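Local coordinates for aminoglycoside acetyltransferase meta-AAC0020 (Uncultured bacterium, PDB 5F47), which transfers an acetyl group from acetyl-coenzyme A to aminoglycoside antibiotics as a GNAT-fold enzyme, and so confers resistance, at the interface of chains A and B. Numbering follows the deposited sequence. Chains: chain A/B, aminoglycoside acetyltransferase meta-AAC0020.

The interface of chains A and B. Residues chain A 31, 35, 37, 40, 91; chain B 80-81.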
loop_
_atom_site.group_PDB
_atom_site.type_symbol
_atom_site.label_atom_id
_atom_site.label_comp_id
_atom_site.label_asym_id
_atom_site.label_seq_id
_atom_site.Cartn_x
_atom_site.Cartn_y
_atom_site.Cartn_z
ATOM N N PHE A 31 -14.303 10.520 7.966
ATOM C CA PHE A 31 -12.840 10.644 8.018
ATOM C C PHE A 31 -12.424 12.098 8.239
ATOM O O PHE A 31 -11.541 12.389 9.048
ATOM C CB PHE A 31 -12.220 10.125 6.720
ATOM C CG PHE A 31 -12.269 8.617 6.550
ATOM C CD1 PHE A 31 -12.401 7.747 7.629
ATOM C CD2 PHE A 31 -12.134 8.078 5.276
ATOM C CE1 PHE A 31 -12.419 6.349 7.431
ATOM C CE2 PHE A 31 -12.136 6.696 5.082
ATOM C CZ PHE A 31 -12.280 5.846 6.164
ATOM N N PHE A 35 -10.549 12.618 11.677
ATOM C CA PHE A 35 -9.125 12.929 11.508
ATOM C C PHE A 35 -8.864 14.437 11.612
ATOM O O PHE A 35 -7.716 14.869 11.575
ATOM C CB PHE A 35 -8.591 12.392 10.168
ATOM C CG PHE A 35 -8.763 10.896 9.988
ATOM C CD1 PHE A 35 -8.750 10.040 11.079
ATOM C CD2 PHE A 35 -8.953 10.349 8.712
ATOM C CE1 PHE A 35 -8.927 8.660 10.895
ATOM C CE2 PHE A 35 -9.125 8.969 8.535
ATOM C CZ PHE A 35 -9.104 8.140 9.627
ATOM N N MET A 37 -9.356 16.850 9.487
ATOM C CA MET A 37 -8.709 17.362 8.288
ATOM C C MET A 37 -9.053 18.829 8.053
ATOM O O MET A 37 -10.215 19.233 8.159
ATOM C CB MET A 37 -9.100 16.509 7.083
ATOM C CG MET A 37 -8.701 15.040 7.238
ATOM S SD MET A 37 -9.214 14.039 5.828
ATOM C CE MET A 37 -8.253 14.768 4.512
ATOM N N PHE A 40 -10.541 20.898 3.873
ATOM C CA PHE A 40 -10.730 19.792 2.944
ATOM C C PHE A 40 -11.773 20.121 1.887
ATOM O O PHE A 40 -12.827 20.679 2.204
ATOM C CB PHE A 40 -11.154 18.535 3.714
ATOM C CG PHE A 40 -11.401 17.317 2.842
ATOM C CD1 PHE A 40 -10.373 16.741 2.107
ATOM C CD2 PHE A 40 -12.651 16.721 2.810
ATOM C CE1 PHE A 40 -10.605 15.610 1.317
ATOM C CE2 PHE A 40 -12.881 15.588 2.034
ATOM C CZ PHE A 40 -11.855 15.038 1.290
ATOM N N ASP A 91 -7.407 3.437 5.735
ATOM C CA ASP A 91 -7.984 4.240 6.809
ATOM C C ASP A 91 -8.992 3.431 7.589
ATOM O O ASP A 91 -9.657 2.571 7.030
ATOM C CB ASP A 91 -8.706 5.475 6.267
ATOM C CG ASP A 91 -7.804 6.652 6.026
ATOM O OD1 ASP A 91 -6.932 6.960 6.865
ATOM O OD2 ASP A 91 -8.003 7.318 4.988
ATOM N N TYR B 80 -9.359 8.942 -2.374
ATOM C CA TYR B 80 -10.644 9.599 -2.167
ATOM C C TYR B 80 -10.472 10.979 -1.519
ATOM O O TYR B 80 -11.441 11.703 -1.376
ATOM C CB TYR B 80 -11.594 8.714 -1.328
ATOM C CG TYR B 80 -10.912 8.023 -0.172
ATOM C CD1 TYR B 80 -10.803 8.637 1.072
ATOM C CD2 TYR B 80 -10.362 6.746 -0.338
ATOM C CE1 TYR B 80 -10.165 7.999 2.123
ATOM C CE2 TYR B 80 -9.714 6.113 0.701
ATOM C CZ TYR B 80 -9.628 6.736 1.928
ATOM O OH TYR B 80 -8.982 6.090 2.960
ATOM N N TYR B 81 -9.246 11.340 -1.130
ATOM C CA TYR B 81 -8.983 12.682 -0.603
ATOM C C TYR B 81 -8.570 13.685 -1.691
ATOM O O TYR B 81 -8.568 14.892 -1.444
ATOM C CB TYR B 81 -7.877 12.633 0.456
ATOM C CG TYR B 81 -8.226 11.890 1.735
ATOM C CD1 TYR B 81 -9.417 12.122 2.401
ATOM C CD2 TYR B 81 -7.351 10.945 2.248
ATOM C CE1 TYR B 81 -9.727 11.434 3.571
ATOM C CE2 TYR B 81 -7.642 10.257 3.422
ATOM C CZ TYR B 81 -8.820 10.513 4.074
ATOM O OH TYR B 81 -9.139 9.834 5.241
#
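B:Tyr80 and B:Tyr81 meet A:Asp91 through different first torsions: in B:Tyr80, CG sits between the backbone N and the carbonyl carbon (chi1 42°), whereas in B:Tyr81 it lies anti to the carbonyl carbon (chi1 -67°). The two neighbouring phenols thus point into chain A together, and their hydroxyls converge on one carboxylate oxygen. B:Tyr80 OH donates to A:Asp91 OD2 at 2.6 Å. It arrives on the anti side, somewhat tilted from the carboxylate plane. B:Tyr81 OH donates to the same OD2 of A:Asp91 at 2.8 Å. It comes from above the plane, on the opposite face. Gripped from both faces, the carboxylate would be held in its rotation.

A:Asp91 belongs to strand 86-94, and its CB lies over one face of the A:Phe31 ring, toward the rim. A:Phe31, from helix 21-34, also packs its CD2 against B:Tyr80 CE1 at 3.7 Å. The A:Phe35 ring turns its edge to the B:Tyr81 hydroxyl, which lies in the plane of that ring.

The B:Tyr81 ring is covered on both faces. B:Tyr80 CE1 lies over one. The A:Met37 methyl CE lies over the other, 3.9 Å from the ring centroid, as a CH-pi contact. The bend at the end of the methionine chain (chi3 64°) helps place this methyl.

This patch is a part of a two-fold symmetric interface between copies of the enzyme, and its twin recurs with the chains exchanged. The pair may or may not be the biological dimer. A:Phe40 sets CZ at the edge of the B:Tyr81 ring, in its plane, and A:Phe40 CE1 lies 3.8 Å from B:Tyr81 CD1.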